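Long-range contacts in B-agarase (Saccharophagus degradans, PDB 4BQ2), which hydrolyses the beta-1,4 linkages of agarose, acting as an exo-beta-agarase of glycoside hydrolase family 50: residues E206-N210 with D722-T726; D214-K218 with M658-S662. One frame throughout, in Å; residues are numbered along the deposited sequence. Where two conformers were deposited one is given.

Contact 1: residues E206-N210 with D722-T726. With GOL (glycerol), chain F.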
loop_
_atom_site.group_PDB
_atom_site.type_symbol
_atom_site.label_atom_id
_atom_site.label_comp_id
_atom_site.label_asym_id
_atom_site.label_seq_id
_atom_site.Cartn_x
_atom_site.Cartn_y
_atom_site.Cartn_z
ATOM N N GLU A 206 -25.716 8.989 -3.296
ATOM C CA GLU A 206 -25.845 9.493 -1.926
ATOM C C GLU A 206 -25.206 8.541 -0.887
ATOM O O GLU A 206 -24.963 8.962 0.239
ATOM C CB GLU A 206 -27.316 9.787 -1.537
ATOM C CG GLU A 206 -28.206 8.553 -1.534
ATOM C CD GLU A 206 -28.871 8.300 -2.880
ATOM O OE1 GLU A 206 -28.221 8.506 -3.953
ATOM O OE2 GLU A 206 -30.055 7.887 -2.854
ATOM N N PHE A 207 -24.934 7.302 -1.300
ATOM C CA PHE A 207 -24.360 6.230 -0.455
ATOM C C PHE A 207 -22.834 6.126 -0.658
ATOM O O PHE A 207 -22.163 5.246 -0.081
ATOM C CB PHE A 207 -25.027 4.881 -0.786
ATOM C CG PHE A 207 -26.519 4.877 -0.594
ATOM C CD1 PHE A 207 -27.077 4.967 0.692
ATOM C CD2 PHE A 207 -27.379 4.809 -1.703
ATOM C CE1 PHE A 207 -28.454 4.988 0.863
ATOM C CE2 PHE A 207 -28.764 4.797 -1.532
ATOM C CZ PHE A 207 -29.303 4.898 -0.258
ATOM N N GLY A 208 -22.274 7.020 -1.471
ATOM C CA GLY A 208 -20.839 6.947 -1.787
ATOM C C GLY A 208 -20.457 5.923 -2.859
ATOM O O GLY A 208 -19.264 5.726 -3.104
ATOM N N GLN A 209 -21.447 5.302 -3.514
ATOM C CA GLN A 209 -21.212 4.286 -4.580
ATOM C C GLN A 209 -21.052 4.902 -5.975
ATOM O O GLN A 209 -21.476 6.021 -6.222
ATOM C CB GLN A 209 -22.366 3.275 -4.640
ATOM C CG GLN A 209 -22.790 2.714 -3.298
ATOM C CD GLN A 209 -24.074 1.893 -3.365
ATOM O OE1 GLN A 209 -24.079 0.729 -2.994
ATOM N NE2 GLN A 209 -25.162 2.489 -3.869
ATOM N N ASN A 210 -20.432 4.153 -6.870
ATOM C CA ASN A 210 -20.299 4.509 -8.281
ATOM C C ASN A 210 -21.709 4.763 -8.818
ATOM O O ASN A 210 -22.547 3.851 -8.871
ATOM C CB ASN A 210 -19.613 3.349 -9.003
ATOM C CG ASN A 210 -19.330 3.630 -10.465
ATOM O OD1 ASN A 210 -20.147 4.249 -11.161
ATOM N ND2 ASN A 210 -18.161 3.158 -10.943
ATOM N N ASP A 722 -17.645 -2.835 1.781
ATOM C CA ASP A 722 -17.692 -1.710 0.856
ATOM C C ASP A 722 -18.133 -0.390 1.545
ATOM O O ASP A 722 -18.212 -0.327 2.786
ATOM C CB ASP A 722 -18.539 -2.111 -0.372
ATOM C CG ASP A 722 -20.031 -2.131 -0.105
ATOM O OD1 ASP A 722 -20.507 -1.815 1.030
ATOM O OD2 ASP A 722 -20.762 -2.439 -1.101
ATOM N N VAL A 723 -18.388 0.664 0.765
ATOM C CA VAL A 723 -18.721 1.992 1.326
ATOM C C VAL A 723 -20.042 1.987 2.117
ATOM O O VAL A 723 -20.267 2.857 2.968
ATOM C CB VAL A 723 -18.732 3.076 0.212
ATOM C CG1 VAL A 723 -19.904 2.847 -0.718
ATOM C CG2 VAL A 723 -18.751 4.493 0.784
ATOM N N THR A 724 -20.915 1.018 1.843
ATOM C CA THR A 724 -22.176 0.873 2.573
ATOM C C THR A 724 -22.062 0.008 3.847
ATOM O O THR A 724 -23.097 -0.335 4.490
ATOM C CB THR A 724 -23.280 0.304 1.666
ATOM O OG1 THR A 724 -23.012 -1.068 1.393
ATOM C CG2 THR A 724 -23.353 1.078 0.343
ATOM N N ASP A 725 -20.820 -0.358 4.189
ATOM C CA ASP A 725 -20.538 -1.259 5.325
ATOM C C ASP A 725 -21.087 -2.669 5.083
ATOM O O ASP A 725 -21.505 -3.359 6.013
ATOM C CB ASP A 725 -21.078 -0.666 6.631
ATOM C CG ASP A 725 -20.611 -1.422 7.840
ATOM O OD1 ASP A 725 -19.396 -1.764 7.917
ATOM O OD2 ASP A 725 -21.485 -1.679 8.700
ATOM N N THR A 726 -21.122 -3.086 3.824
ATOM C CA THR A 726 -21.613 -4.436 3.497
ATOM C C THR A 726 -20.421 -5.320 3.182
ATOM O O THR A 726 -19.615 -4.972 2.310
ATOM C CB THR A 726 -22.579 -4.436 2.278
ATOM O OG1 THR A 726 -23.694 -3.576 2.577
ATOM C CG2 THR A 726 -23.135 -5.850 1.999
HETATM C C1 GOL F . -17.800 1.998 -5.258
HETATM O O1 GOL F . -19.198 1.866 -5.629
HETATM C C2 GOL F . -17.114 0.756 -4.642
HETATM O O2 GOL F . -15.679 0.976 -4.488
HETATM C C3 GOL F . -17.748 0.361 -3.303
HETATM O O3 GOL F . -16.996 0.612 -2.073
HETATM O O HOH W 1 -21.697 -0.834 -3.078
#

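Contact 2: residues D214-K218 with M658-S662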
loop_
_atom_site.group_PDB
_atom_site.type_symbol
_atom_site.label_atom_id
_atom_site.label_comp_id
_atom_site.label_asym_id
_atom_site.label_seq_id
_atom_site.Cartn_x
_atom_site.Cartn_y
_atom_site.Cartn_z
ATOM N N ASP A 214 -24.209 -0.204 -12.503
ATOM C CA ASP A 214 -24.886 -1.141 -11.606
ATOM C C ASP A 214 -24.012 -2.393 -11.517
ATOM O O ASP A 214 -23.346 -2.762 -12.478
ATOM C CB ASP A 214 -26.322 -1.453 -12.070
ATOM C CG ASP A 214 -27.114 -2.321 -11.070
ATOM O OD1 ASP A 214 -26.915 -2.253 -9.826
ATOM O OD2 ASP A 214 -27.967 -3.102 -11.540
ATOM N N TYR A 215 -23.971 -3.006 -10.344
ATOM C CA TYR A 215 -23.187 -4.214 -10.115
ATOM C C TYR A 215 -23.904 -5.017 -9.070
ATOM O O TYR A 215 -24.727 -4.466 -8.338
ATOM C CB TYR A 215 -21.767 -3.872 -9.637
ATOM C CG TYR A 215 -21.660 -2.862 -8.507
ATOM C CD1 TYR A 215 -21.786 -3.249 -7.172
ATOM C CD2 TYR A 215 -21.385 -1.537 -8.771
ATOM C CE1 TYR A 215 -21.670 -2.327 -6.139
ATOM C CE2 TYR A 215 -21.286 -0.603 -7.753
ATOM C CZ TYR A 215 -21.412 -1.009 -6.434
ATOM O OH TYR A 215 -21.261 -0.072 -5.430
ATOM N N LYS A 216 -23.617 -6.313 -9.002
ATOM C CA LYS A 216 -24.147 -7.164 -7.942
ATOM C C LYS A 216 -23.834 -6.560 -6.566
ATOM O O LYS A 216 -22.720 -6.098 -6.316
ATOM C CB LYS A 216 -23.572 -8.568 -8.060
ATOM C CG LYS A 216 -24.138 -9.535 -7.038
ATOM C CD LYS A 216 -23.696 -10.962 -7.323
ATOM C CE LYS A 216 -24.535 -11.939 -6.519
ATOM N NZ LYS A 216 -24.087 -13.342 -6.720
ATOM N N GLY A 217 -24.835 -6.527 -5.693
ATOM C CA GLY A 217 -24.666 -6.009 -4.342
ATOM C C GLY A 217 -24.854 -4.511 -4.188
ATOM O O GLY A 217 -24.981 -4.027 -3.068
ATOM N N LYS A 218 -24.929 -3.769 -5.292
ATOM C CA LYS A 218 -25.123 -2.321 -5.188
ATOM C C LYS A 218 -26.417 -2.001 -4.423
ATOM O O LYS A 218 -27.429 -2.685 -4.616
ATOM C CB LYS A 218 -25.145 -1.661 -6.560
ATOM C CG LYS A 218 -25.192 -0.144 -6.497
ATOM C CD LYS A 218 -25.022 0.507 -7.852
ATOM C CE LYS A 218 -25.187 1.999 -7.736
ATOM N NZ LYS A 218 -25.104 2.673 -9.062
ATOM N N MET A 658 -12.461 -5.109 -10.038
ATOM C CA MET A 658 -13.152 -3.953 -10.633
ATOM C C MET A 658 -14.617 -4.237 -10.955
ATOM O O MET A 658 -15.260 -3.466 -11.692
ATOM C CB MET A 658 -12.393 -3.504 -11.892
ATOM C CG MET A 658 -10.911 -3.263 -11.624
ATOM S SD MET A 658 -9.938 -2.944 -13.099
ATOM C CE MET A 658 -10.467 -1.255 -13.407
ATOM N N ASP A 659 -15.141 -5.326 -10.393
ATOM C CA ASP A 659 -16.522 -5.761 -10.635
ATOM C C ASP A 659 -17.555 -5.283 -9.573
ATOM O O ASP A 659 -18.711 -5.737 -9.575
ATOM C CB ASP A 659 -16.572 -7.277 -10.741
ATOM C CG ASP A 659 -16.156 -7.983 -9.432
ATOM O OD1 ASP A 659 -15.603 -7.334 -8.506
ATOM O OD2 ASP A 659 -16.396 -9.190 -9.337
ATOM N N HIS A 660 -17.144 -4.370 -8.698
ATOM C CA HIS A 660 -18.023 -3.783 -7.692
ATOM C C HIS A 660 -17.874 -2.277 -7.695
ATOM O O HIS A 660 -17.969 -1.607 -6.648
ATOM C CB HIS A 660 -17.663 -4.400 -6.334
ATOM C CG HIS A 660 -18.708 -4.276 -5.276
ATOM N ND1 HIS A 660 -19.700 -5.219 -5.090
ATOM C CD2 HIS A 660 -18.818 -3.398 -4.250
ATOM C CE1 HIS A 660 -20.409 -4.893 -4.024
ATOM N NE2 HIS A 660 -19.889 -3.797 -3.491
ATOM N N GLY A 661 -17.654 -1.705 -8.884
ATOM C CA GLY A 661 -17.765 -0.268 -9.025
ATOM C C GLY A 661 -16.514 0.551 -8.833
ATOM O O GLY A 661 -16.526 1.746 -9.074
ATOM N N SER A 662 -15.397 -0.073 -8.437
ATOM C CA SER A 662 -14.163 0.692 -8.256
ATOM C C SER A 662 -13.464 1.038 -9.560
ATOM O O SER A 662 -13.434 0.255 -10.474
ATOM C CB SER A 662 -13.170 -0.067 -7.349
ATOM O OG SER A 662 -12.094 0.786 -7.007
#

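Contact 1: residues E206-N210 with D722-T726
Val723 packs against the backbone of Phe207 and Gly208. Its CG1 lies 3.4 Å from Phe207 O and also touches Gly208 C, while its CG2 fits against the Phe207 and Gly208 carbonyls. Both methyls therefore rest on the backbone of 206-210, where Gly208, at positive phi (80°), brings no side chain. Beside them, Thr724 CG2 is 3.4 Å from Gln209 OE1, the side chains crossing at about a right angle. Phe207 adds its CB; its ring leads away from 722-726.

No direct hydrogen bond joins the two segments, but bridges do. One water donates both to Gln209 OE1 (2.9 Å) and to Asp722 OD2 (2.7 Å). Gln209 NE2 is hydrogen-bonded to Ile219 O, so both ends of the amide have partners. A glycerol, probably from the crystallisation liquor, spans the gap a second time: Asn210 N gives its O1 a nearly straight bond of 2.9 Å, and Val723 N reaches its O3. Asn382 ND2, from helix 378-387 alongside, links the carbonyls of Phe207 and Val723, where the loop ahead of helix 222-235 meets the loop ahead of helix 729-739.

Within 722-726, Asp722 organises a type I turn to Asp725, and its OD1 closes an Asx turn. That oxygen takes three bonds. Thr724 OG1 comes to the syn lone pair at 2.6 Å, whereas Thr724 N and Thr726 N come from opposite sides of the carboxylate plane, each well out of it. With OG1 committed to Asp722, Thr724 has CG2 anti to its carbonyl carbon and facing Gln209.

The chemistry implies a turn held by its own backbone bonds and by the carboxylate of Asp722, meeting the other loop through methyl groups and bridging molecules.

Contact 2: residues D214-K218 with M658-S662
Tyr215, His660 and Gly661 form a loop-to-loop contact in which a type II beta turn, Tyr215 to Lys218, packs on the loop following strand 648-652. The turn is closed by the bond from Lys218 N to Tyr215 O, and Gly217 takes its positive-phi position.

Tyr215 contributes most. Its CB points toward 658-662, with CG between its backbone N and carbonyl carbon, and the ring lies along the backbone there. Over one face come His660 O, 3.5 Å from Tyr215 CZ and displaced toward the rim, and Gly661 N, 3.7 Å from Tyr215 CD2. Lys218 CB closes on the opposite face, holding the ring between its own turn and the other loop. Tyr215 OH is hydrogen-bonded to a bound glycerol, probably from the crystallisation liquor.

His660 meets the same ring with its imidazole. Tyr215 CE1 stands over the centre of the imidazole face, although the planes are inclined at 43° and the centroids are 4.4 Å apart, so the pair is oblique. With CG anti to the backbone N (chi1 -161°), the imidazole reaches out to present that face to Tyr215 CE1. Its NE2 is hydrogen-bonded to Asp722 OD2, and Tyr728 meets the ring edge-to-face; the two together should limit its rotation.

Gly661 brings only backbone. Its conformation, with phi at 92°, suits glycine, and its CA passes 3.8 Å from Tyr215 CE2, where the tyrosine ring fills the side a side chain would take. The arrangement joins the segment before helix 222-235 to the loop leading toward helix 673-688, at the surface of the catalytic module. At its outer edge, Lys216 O sits 3.5 Å from His660 CE1.

Both contacts hold the same long loop between strand 180-191 and helix 222-235, but against different loops: in contact 1 the one ahead of helix 729-739, in contact 2 the one ahead of helix 673-688. Contact 1 is largely buried; contact 2 lies at the surface, and its centre is 10 Å away. Methyl groups, water and glycerol dominate the first, a tyrosine ring against backbone and an oblique imidazole the second. They also join directly. Asn210 gives its ND2 to Gly661 O and takes Lys218 NZ at its own carbonyl, while His660 and Asp722 tie the two partner loops together. One glycerol touches both contacts.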